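Local coordinates for cell surface protein (Faecalibacterium prausnitzii A2-165, PDB 4GT6) that is of unknown function but carries BspA-type leucine-rich repeats in its extracellular part and probably binds other proteins, at residues Ile210-Leu224 against Tyr233-Phe247. Numbering follows the deposited sequence. Where two conformers were deposited one is given.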
ATOM      1  N   ILE A 210      16.730  -0.543  -3.298  1.00 17.59           N
ATOM      2  CA  ILE A 210      16.296  -0.209  -1.951  1.00 16.79           C
ATOM      3  C   ILE A 210      17.500   0.270  -1.175  1.00 19.11           C
ATOM      4  O   ILE A 210      18.519  -0.433  -1.126  1.00 17.48           O
ATOM      5  CB  ILE A 210      15.649  -1.451  -1.247  1.00 20.28           C
ATOM      6  CG1 ILE A 210      14.444  -2.021  -2.053  1.00 20.75           C
ATOM      7  CG2 ILE A 210      15.254  -1.109   0.217  1.00 20.72           C
ATOM      8  CD1 ILE A 210      13.935  -3.354  -1.557  1.00 24.59           C
ATOM      9  N   THR A 211      17.402   1.453  -0.579  1.00 15.32           N
ATOM     10  CA  THR A 211      18.462   1.976   0.293  1.00 15.65           C
ATOM     11  C   THR A 211      17.816   2.359   1.610  1.00 19.15           C
ATOM     12  O   THR A 211      16.604   2.602   1.665  1.00 17.91           O
ATOM     13  CB  THR A 211      19.251   3.155  -0.335  1.00 22.33           C
ATOM     14  OG1 THR A 211      18.358   4.244  -0.603  1.00 21.27           O
ATOM     15  CG2 THR A 211      20.035   2.753  -1.588  1.00 22.09           C
ATOM     16  N   SER A 212      18.608   2.382   2.682  1.00 18.01           N
ATOM     17  CA  SER A 212      18.038   2.719   3.984  1.00 17.39           C
ATOM     18  C   SER A 212      19.101   3.255   4.928  1.00 20.57           C
ATOM     19  O   SER A 212      20.212   2.743   4.949  1.00 21.00           O
ATOM     20  CB  SER A 212      17.382   1.487   4.610  1.00 18.13           C
ATOM     21  OG  SER A 212      16.951   1.787   5.928  1.00 18.25           O
ATOM     22  N   ASP A 213      18.726   4.246   5.753  1.00 17.12           N
ATOM     23  CA  ASP A 213      19.575   4.788   6.813  1.00 18.09           C
ATOM     24  C   ASP A 213      19.030   4.352   8.175  1.00 20.78           C
ATOM     25  O   ASP A 213      19.559   4.757   9.201  1.00 20.25           O
ATOM     26  CB  ASP A 213      19.623   6.326   6.738  1.00 20.24           C
ATOM     27  CG  ASP A 213      20.285   6.883   5.499  1.00 22.01           C
ATOM     28  OD1 ASP A 213      21.191   6.229   4.967  1.00 24.85           O
ATOM     29  OD2 ASP A 213      19.871   7.948   5.050  1.00 25.86           O
ATOM     30  N   SER A 214      17.944   3.568   8.186  1.00 16.74           N
ATOM     31  CA  SER A 214      17.288   3.128   9.417  1.00 15.55           C
ATOM     32  C   SER A 214      17.913   1.866   9.984  1.00 19.30           C
ATOM     33  O   SER A 214      18.016   0.866   9.264  1.00 18.36           O
ATOM     34  CB  SER A 214      15.805   2.871   9.154  1.00 16.95           C
ATOM     35  OG  SER A 214      15.219   2.221  10.271  1.00 18.89           O
ATOM     36  N   GLU A 215      18.274   1.894  11.290  1.00 17.05           N
ATOM     37  CA  GLU A 215      18.827   0.707  11.948  0.50 17.42           C
ATOM     38  C   GLU A 215      17.720  -0.342  12.164  1.00 20.82           C
ATOM     39  O   GLU A 215      18.015  -1.539  12.194  1.00 20.64           O
ATOM     40  CB  GLU A 215      19.497   1.075  13.277  0.50 19.28           C
ATOM     41  CG  GLU A 215      20.783   1.872  13.104  0.50 31.06           C
ATOM     42  CD  GLU A 215      22.027   1.083  12.731  0.50 53.12           C
ATOM     43  OE1 GLU A 215      22.248  -0.006  13.308  0.50 41.83           O
ATOM     44  OE2 GLU A 215      22.802   1.577  11.879  0.50 49.55           O
ATOM     45  N   SER A 216      16.435   0.096  12.280  1.00 17.81           N
ATOM     46  CA  SER A 216      15.314  -0.832  12.460  1.00 17.16           C
ATOM     47  C   SER A 216      14.917  -1.489  11.159  1.00 18.25           C
ATOM     48  O   SER A 216      14.357  -2.590  11.174  1.00 17.99           O
ATOM     49  CB  SER A 216      14.087  -0.103  13.013  1.00 21.42           C
ATOM     50  OG  SER A 216      14.310   0.296  14.347  1.00 26.11           O
ATOM     51  N   TYR A 217      15.162  -0.807  10.024  1.00 15.16           N
ATOM     52  CA  TYR A 217      14.764  -1.339   8.720  1.00 14.87           C
ATOM     53  C   TYR A 217      15.930  -1.253   7.767  1.00 17.07           C
ATOM     54  O   TYR A 217      15.932  -0.428   6.850  1.00 16.20           O
ATOM     55  CB  TYR A 217      13.508  -0.601   8.175  1.00 14.89           C
ATOM     56  CG  TYR A 217      12.272  -0.962   8.971  1.00 15.87           C
ATOM     57  CD1 TYR A 217      11.485  -2.060   8.619  1.00 15.64           C
ATOM     58  CD2 TYR A 217      11.947  -0.273  10.137  1.00 15.48           C
ATOM     59  CE1 TYR A 217      10.365  -2.410   9.369  1.00 16.57           C
ATOM     60  CE2 TYR A 217      10.866  -0.654  10.925  1.00 16.38           C
ATOM     61  CZ  TYR A 217      10.067  -1.712  10.529  1.00 17.38           C
ATOM     62  OH  TYR A 217       9.003  -2.056  11.315  1.00 17.99           O
ATOM     63  N   PRO A 218      16.973  -2.072   7.993  1.00 14.74           N
ATOM     64  CA  PRO A 218      18.158  -1.971   7.122  1.00 15.19           C
ATOM     65  C   PRO A 218      17.944  -2.544   5.733  1.00 18.19           C
ATOM     66  O   PRO A 218      17.116  -3.436   5.520  1.00 17.05           O
ATOM     67  CB  PRO A 218      19.223  -2.779   7.889  1.00 17.05           C
ATOM     68  CG  PRO A 218      18.427  -3.845   8.615  1.00 18.97           C
ATOM     69  CD  PRO A 218      17.143  -3.119   9.032  1.00 14.79           C
ATOM     70  N   ALA A 219      18.711  -2.021   4.774  1.00 16.71           N
ATOM     71  CA  ALA A 219      18.724  -2.582   3.431  1.00 16.65           C
ATOM     72  C   ALA A 219      20.022  -3.380   3.369  1.00 21.43           C
ATOM     73  O   ALA A 219      21.105  -2.813   3.549  1.00 19.61           O
ATOM     74  CB  ALA A 219      18.641  -1.490   2.362  1.00 17.45           C
ATOM     75  N   ILE A 220      19.900  -4.715   3.313  1.00 17.41           N
ATOM     76  CA  ILE A 220      21.075  -5.602   3.362  1.00 16.83           C
ATOM     77  C   ILE A 220      21.137  -6.334   2.031  1.00 19.69           C
ATOM     78  O   ILE A 220      20.191  -7.057   1.674  1.00 18.00           O
ATOM     79  CB  ILE A 220      20.959  -6.576   4.562  1.00 18.86           C
ATOM     80  CG1 ILE A 220      20.806  -5.836   5.899  1.00 18.79           C
ATOM     81  CG2 ILE A 220      22.150  -7.516   4.578  1.00 19.29           C
ATOM     82  CD1 ILE A 220      20.443  -6.742   7.101  1.00 23.93           C
ATOM     83  N   ASP A 221      22.211  -6.097   1.263  1.00 19.60           N
ATOM     84  CA  ASP A 221      22.363  -6.704  -0.066  1.00 19.16           C
ATOM     85  C   ASP A 221      21.100  -6.400  -0.926  1.00 24.34           C
ATOM     86  O   ASP A 221      20.504  -7.293  -1.540  1.00 24.28           O
ATOM     87  CB  ASP A 221      22.645  -8.221   0.056  1.00 19.87           C
ATOM     88  CG  ASP A 221      22.818  -8.966  -1.267  1.00 26.42           C
ATOM     89  OD1 ASP A 221      23.421  -8.394  -2.198  1.00 24.46           O
ATOM     90  OD2 ASP A 221      22.344 -10.128  -1.362  1.00 23.66           O
ATOM     91  N   ASN A 222      20.674  -5.124  -0.917  1.00 20.82           N
ATOM     92  CA  ASN A 222      19.546  -4.592  -1.713  1.00 19.30           C
ATOM     93  C   ASN A 222      18.198  -5.325  -1.428  1.00 21.32           C
ATOM     94  O   ASN A 222      17.423  -5.598  -2.333  1.00 21.31           O
ATOM     95  CB  ASN A 222      19.880  -4.656  -3.214  1.00 18.91           C
ATOM     96  CG  ASN A 222      18.915  -3.854  -4.062  1.00 27.28           C
ATOM     97  OD1 ASN A 222      18.319  -2.900  -3.596  1.00 24.34           O
ATOM     98  ND2 ASN A 222      18.743  -4.233  -5.305  1.00 23.09           N
ATOM     99  N   VAL A 223      17.950  -5.652  -0.175  1.00 17.09           N
ATOM    100  CA  VAL A 223      16.710  -6.296   0.254  1.00 15.95           C
ATOM    101  C   VAL A 223      16.310  -5.582   1.526  1.00 18.87           C
ATOM    102  O   VAL A 223      17.180  -5.297   2.350  1.00 18.62           O
ATOM    103  CB  VAL A 223      16.890  -7.835   0.459  1.00 19.73           C
ATOM    104  CG1 VAL A 223      15.625  -8.468   1.026  1.00 17.74           C
ATOM    105  CG2 VAL A 223      17.292  -8.529  -0.842  1.00 19.80           C
ATOM    106  N   LEU A 224      15.004  -5.266   1.696  1.00 14.38           N
ATOM    107  CA  LEU A 224      14.592  -4.560   2.905  1.00 13.32           C
ATOM    108  C   LEU A 224      14.178  -5.543   3.984  1.00 15.94           C
ATOM    109  O   LEU A 224      13.380  -6.450   3.732  1.00 16.08           O
ATOM    110  CB  LEU A 224      13.423  -3.598   2.595  1.00 12.51           C
ATOM    111  CG  LEU A 224      13.037  -2.620   3.722  1.00 16.25           C
ATOM    112  CD1 LEU A 224      14.189  -1.637   4.055  1.00 15.44           C
ATOM    113  CD2 LEU A 224      11.783  -1.821   3.303  1.00 18.82           C
ATOM    114  N   TYR A 233      15.507 -11.000  12.165  1.00 17.09           N
ATOM    115  CA  TYR A 233      15.093 -10.184  11.045  1.00 16.94           C
ATOM    116  C   TYR A 233      13.883 -10.795  10.363  1.00 18.59           C
ATOM    117  O   TYR A 233      13.749 -12.017  10.325  1.00 17.52           O
ATOM    118  CB  TYR A 233      16.215 -10.075   9.998  1.00 18.51           C
ATOM    119  CG  TYR A 233      17.441  -9.302  10.417  1.00 19.36           C
ATOM    120  CD1 TYR A 233      18.377  -9.859  11.274  1.00 20.38           C
ATOM    121  CD2 TYR A 233      17.716  -8.054   9.872  1.00 21.94           C
ATOM    122  CE1 TYR A 233      19.552  -9.183  11.605  1.00 22.06           C
ATOM    123  CE2 TYR A 233      18.879  -7.356  10.215  1.00 23.44           C
ATOM    124  CZ  TYR A 233      19.806  -7.937  11.056  1.00 25.42           C
ATOM    125  OH  TYR A 233      20.964  -7.261  11.377  1.00 22.22           O
ATOM    126  N   ALA A 234      13.047  -9.951   9.783  1.00 16.13           N
ATOM    127  CA  ALA A 234      11.964 -10.381   8.902  1.00 15.76           C
ATOM    128  C   ALA A 234      12.288  -9.793   7.539  1.00 18.40           C
ATOM    129  O   ALA A 234      12.631  -8.604   7.460  1.00 16.85           O
ATOM    130  CB  ALA A 234      10.597  -9.880   9.402  1.00 15.97           C
ATOM    131  N   LEU A 235      12.206 -10.593   6.474  1.00 15.22           N
ATOM    132  CA  LEU A 235      12.435 -10.069   5.123  1.00 14.21           C
ATOM    133  C   LEU A 235      11.122  -9.428   4.675  1.00 16.91           C
ATOM    134  O   LEU A 235      10.104 -10.116   4.615  1.00 16.00           O
ATOM    135  CB  LEU A 235      12.861 -11.214   4.164  1.00 14.72           C
ATOM    136  CG  LEU A 235      13.509 -10.784   2.843  1.00 17.52           C
ATOM    137  CD1 LEU A 235      14.348 -11.925   2.272  1.00 17.41           C
ATOM    138  CD2 LEU A 235      12.460 -10.366   1.771  1.00 18.64           C
ATOM    139  N   ILE A 236      11.130  -8.116   4.397  1.00 14.14           N
ATOM    140  CA  ILE A 236       9.859  -7.469   4.084  1.00 14.06           C
ATOM    141  C   ILE A 236       9.724  -7.060   2.606  1.00 17.67           C
ATOM    142  O   ILE A 236       8.591  -7.049   2.114  1.00 16.60           O
ATOM    143  CB  ILE A 236       9.547  -6.310   5.067  1.00 18.16           C
ATOM    144  CG1 ILE A 236      10.473  -5.101   4.904  1.00 20.02           C
ATOM    145  CG2 ILE A 236       9.470  -6.823   6.585  1.00 17.51           C
ATOM    146  CD1 ILE A 236      10.056  -3.905   5.768  1.00 27.16           C
ATOM    147  N   ARG A 237      10.837  -6.771   1.879  1.00 14.37           N
ATOM    148  CA  ARG A 237      10.708  -6.404   0.472  1.00 14.11           C
ATOM    149  C   ARG A 237      11.954  -6.767  -0.342  1.00 17.50           C
ATOM    150  O   ARG A 237      13.034  -6.197  -0.150  1.00 16.49           O
ATOM    151  CB  ARG A 237      10.404  -4.886   0.307  1.00 13.46           C
ATOM    152  CG  ARG A 237      10.212  -4.409  -1.129  1.00 15.36           C
ATOM    153  CD  ARG A 237       8.865  -4.848  -1.719  1.00 15.26           C
ATOM    154  NE  ARG A 237       8.981  -6.104  -2.478  1.00 14.36           N
ATOM    155  CZ  ARG A 237       7.966  -6.702  -3.094  1.00 19.58           C
ATOM    156  NH1 ARG A 237       6.730  -6.225  -2.974  1.00 13.99           N
ATOM    157  NH2 ARG A 237       8.177  -7.785  -3.839  1.00 16.03           N
ATOM    158  N   TYR A 238      11.777  -7.728  -1.249  1.00 13.91           N
ATOM    159  CA  TYR A 238      12.775  -8.100  -2.249  1.00 13.52           C
ATOM    160  C   TYR A 238      12.387  -7.323  -3.517  1.00 16.68           C
ATOM    161  O   TYR A 238      11.216  -7.366  -3.888  1.00 17.32           O
ATOM    162  CB  TYR A 238      12.793  -9.610  -2.469  1.00 14.05           C
ATOM    163  CG  TYR A 238      13.850 -10.053  -3.460  1.00 15.56           C
ATOM    164  CD1 TYR A 238      13.579 -10.093  -4.830  1.00 17.63           C
ATOM    165  CD2 TYR A 238      15.095 -10.496  -3.027  1.00 16.72           C
ATOM    166  CE1 TYR A 238      14.549 -10.503  -5.746  1.00 19.17           C
ATOM    167  CE2 TYR A 238      16.063 -10.936  -3.930  1.00 18.05           C
ATOM    168  CZ  TYR A 238      15.784 -10.937  -5.288  1.00 22.23           C
ATOM    169  OH  TYR A 238      16.744 -11.352  -6.174  1.00 20.18           O
ATOM    170  N   PRO A 239      13.311  -6.600  -4.188  1.00 16.38           N
ATOM    171  CA  PRO A 239      12.893  -5.754  -5.330  1.00 16.52           C
ATOM    172  C   PRO A 239      12.449  -6.596  -6.522  1.00 19.79           C
ATOM    173  O   PRO A 239      13.195  -7.455  -6.965  1.00 18.68           O
ATOM    174  CB  PRO A 239      14.130  -4.885  -5.645  1.00 18.56           C
ATOM    175  CG  PRO A 239      15.233  -5.384  -4.790  1.00 23.22           C
ATOM    176  CD  PRO A 239      14.750  -6.466  -3.877  1.00 18.11           C
ATOM    177  N   SER A 240      11.194  -6.409  -6.975  1.00 16.11           N
ATOM    178  CA  SER A 240      10.610  -7.238  -8.041  1.00 16.18           C
ATOM    179  C   SER A 240      11.389  -7.208  -9.358  1.00 19.78           C
ATOM    180  O   SER A 240      11.351  -8.185 -10.099  1.00 19.49           O
ATOM    181  CB  SER A 240       9.170  -6.813  -8.312  1.00 18.47           C
ATOM    182  OG  SER A 240       8.349  -7.171  -7.210  1.00 24.36           O
ATOM    183  N   GLN A 241      12.088  -6.102  -9.647  1.00 16.63           N
ATOM    184  CA  GLN A 241      12.853  -5.978 -10.885  1.00 17.67           C
ATOM    185  C   GLN A 241      14.324  -6.385 -10.725  1.00 22.88           C
ATOM    186  O   GLN A 241      15.086  -6.299 -11.695  1.00 22.75           O
ATOM    187  CB  GLN A 241      12.720  -4.552 -11.462  1.00 19.00           C
ATOM    188  CG  GLN A 241      11.306  -4.270 -11.978  1.00 19.59           C
ATOM    189  CD  GLN A 241      10.926  -5.154 -13.146  1.00 28.12           C
ATOM    190  OE1 GLN A 241      11.720  -5.408 -14.049  1.00 26.08           O
ATOM    191  NE2 GLN A 241       9.710  -5.634 -13.163  1.00 26.21           N
ATOM    192  N   ARG A 242      14.712  -6.916  -9.551  1.00 20.31           N
ATOM    193  CA  ARG A 242      16.091  -7.407  -9.351  1.00 19.96           C
ATOM    194  C   ARG A 242      16.343  -8.572 -10.319  1.00 22.56           C
ATOM    195  O   ARG A 242      15.580  -9.543 -10.346  1.00 23.12           O
ATOM    196  CB  ARG A 242      16.293  -7.813  -7.896  1.00 19.15           C
ATOM    197  CG  ARG A 242      17.698  -8.241  -7.606  1.00 24.89           C
ATOM    198  CD  ARG A 242      17.916  -8.209  -6.128  1.00 18.01           C
ATOM    199  NE  ARG A 242      19.202  -8.825  -5.803  1.00 23.74           N
ATOM    200  CZ  ARG A 242      19.735  -8.775  -4.595  1.00 31.56           C
ATOM    201  NH1 ARG A 242      19.096  -8.168  -3.607  1.00 25.72           N
ATOM    202  NH2 ARG A 242      20.921  -9.321  -4.366  1.00 26.04           N
ATOM    203  N   GLU A 243      17.407  -8.475 -11.120  1.00 19.98           N
ATOM    204  CA  GLU A 243      17.641  -9.442 -12.202  1.00 20.27           C
ATOM    205  C   GLU A 243      18.342 -10.761 -11.831  1.00 24.05           C
ATOM    206  O   GLU A 243      18.414 -11.654 -12.679  1.00 21.92           O
ATOM    207  CB  GLU A 243      18.408  -8.762 -13.341  1.00 22.41           C
ATOM    208  CG  GLU A 243      17.569  -7.657 -13.975  1.00 27.98           C
ATOM    209  CD  GLU A 243      18.133  -6.985 -15.212  1.00 47.69           C
ATOM    210  OE1 GLU A 243      18.987  -7.595 -15.893  1.00 42.16           O
ATOM    211  OE2 GLU A 243      17.648  -5.881 -15.549  1.00 42.27           O
ATOM    212  N   ASP A 244      18.842 -10.913 -10.600  1.00 20.71           N
ATOM    213  CA  ASP A 244      19.546 -12.153 -10.229  1.00 20.87           C
ATOM    214  C   ASP A 244      18.651 -13.386 -10.340  1.00 23.51           C
ATOM    215  O   ASP A 244      17.565 -13.399  -9.772  1.00 22.29           O
ATOM    216  CB  ASP A 244      20.101 -12.052  -8.801  1.00 22.87           C
ATOM    217  CG  ASP A 244      21.012 -10.854  -8.646  1.00 35.13           C
ATOM    218  OD1 ASP A 244      22.165 -10.923  -9.125  1.00 40.38           O
ATOM    219  OD2 ASP A 244      20.527  -9.806  -8.211  1.00 33.60           O
ATOM    220  N   PRO A 245      19.097 -14.440 -11.049  1.00 22.59           N
ATOM    221  CA  PRO A 245      18.261 -15.646 -11.160  1.00 22.40           C
ATOM    222  C   PRO A 245      18.099 -16.370  -9.828  1.00 22.95           C
ATOM    223  O   PRO A 245      17.132 -17.090  -9.678  1.00 22.77           O
ATOM    224  CB  PRO A 245      19.029 -16.531 -12.158  1.00 24.89           C
ATOM    225  CG  PRO A 245      19.982 -15.627 -12.831  1.00 30.08           C
ATOM    226  CD  PRO A 245      20.338 -14.578 -11.838  1.00 24.86           C
ATOM    227  N   ALA A 246      19.048 -16.213  -8.883  1.00 19.61           N
ATOM    228  CA  ALA A 246      18.971 -16.920  -7.604  1.00 19.50           C
ATOM    229  C   ALA A 246      19.124 -15.977  -6.419  1.00 21.79           C
ATOM    230  O   ALA A 246      19.841 -14.970  -6.498  1.00 19.70           O
ATOM    231  CB  ALA A 246      20.049 -17.994  -7.531  1.00 21.07           C
ATOM    232  N   PHE A 247      18.501 -16.349  -5.301  1.00 17.08           N
ATOM    233  CA  PHE A 247      18.666 -15.597  -4.058  1.00 16.17           C
ATOM    234  C   PHE A 247      18.655 -16.572  -2.903  1.00 18.81           C
ATOM    235  O   PHE A 247      17.853 -17.492  -2.894  1.00 18.31           O
ATOM    236  CB  PHE A 247      17.592 -14.502  -3.874  1.00 16.62           C
ATOM    237  CG  PHE A 247      17.801 -13.687  -2.605  1.00 18.05           C
ATOM    238  CD1 PHE A 247      18.909 -12.846  -2.469  1.00 19.41           C
ATOM    239  CD2 PHE A 247      16.904 -13.778  -1.540  1.00 18.83           C
ATOM    240  CE1 PHE A 247      19.113 -12.108  -1.292  1.00 19.59           C
ATOM    241  CE2 PHE A 247      17.082 -13.001  -0.383  1.00 19.79           C
ATOM    242  CZ  PHE A 247      18.196 -12.192  -0.256  1.00 18.70           C
TER
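Leu-224 pairs antiparallel with Arg-237, and a classic beta bulge sets both Ile-236 and Arg-237 opposite it: Leu-224 O accepts from Ile-236 N (2.9 Å) and Arg-237 N, while Leu-224 N returns a nearly straight bond to Arg-237 O. The pairing belongs to a hairpin between strands 224-227 and 233-237, set within a BspA-type leucine-rich repeat solenoid; beyond it strand 253-256 continues the sheet in parallel.

Val-223 illustrates how one branched residue serves two neighbourhoods. With CG1 anti to the backbone N (chi1 175°), that methyl meets Leu-235 CG at 3.6 Å, whereas CG2 packs against Tyr-238 CD2 and Phe-247 CZ. Across the hairpin, Ile-236 CD1 touches Leu-224 CD2; the same methyl also reaches the edge of the Tyr-217 ring in the preceding loop, whose hydroxyl bonds to Glu-226. Ile-220, ahead of strand 224-227, brings CD1 to within 3.5 Å of CE2 of Tyr-233, the first residue of the returning strand, and Pro-218 CG meets that ring at its edge.

The polar counterpart is Arg-242, extended from CG to NE. Its NH1 donates to Asp-221 O at 2.6 Å and weakly to Asn-222 O; NH2 makes a long, weak salt bridge to both oxygens of the Asp-221 carboxylate, whose plane stands 89° from the guanidinium; NE binds Asp-244 OD2. A methionine here would probably leave Asp-221 O without this donor and both carboxylates without their shared positive mate. Beside it, Asn-222 OD1 takes the N-H of Ile-210 at 2.9 Å, while its ND2, hydrogen-bonded to Ser-208 O, lies 3.7 Å from Pro-239 CG.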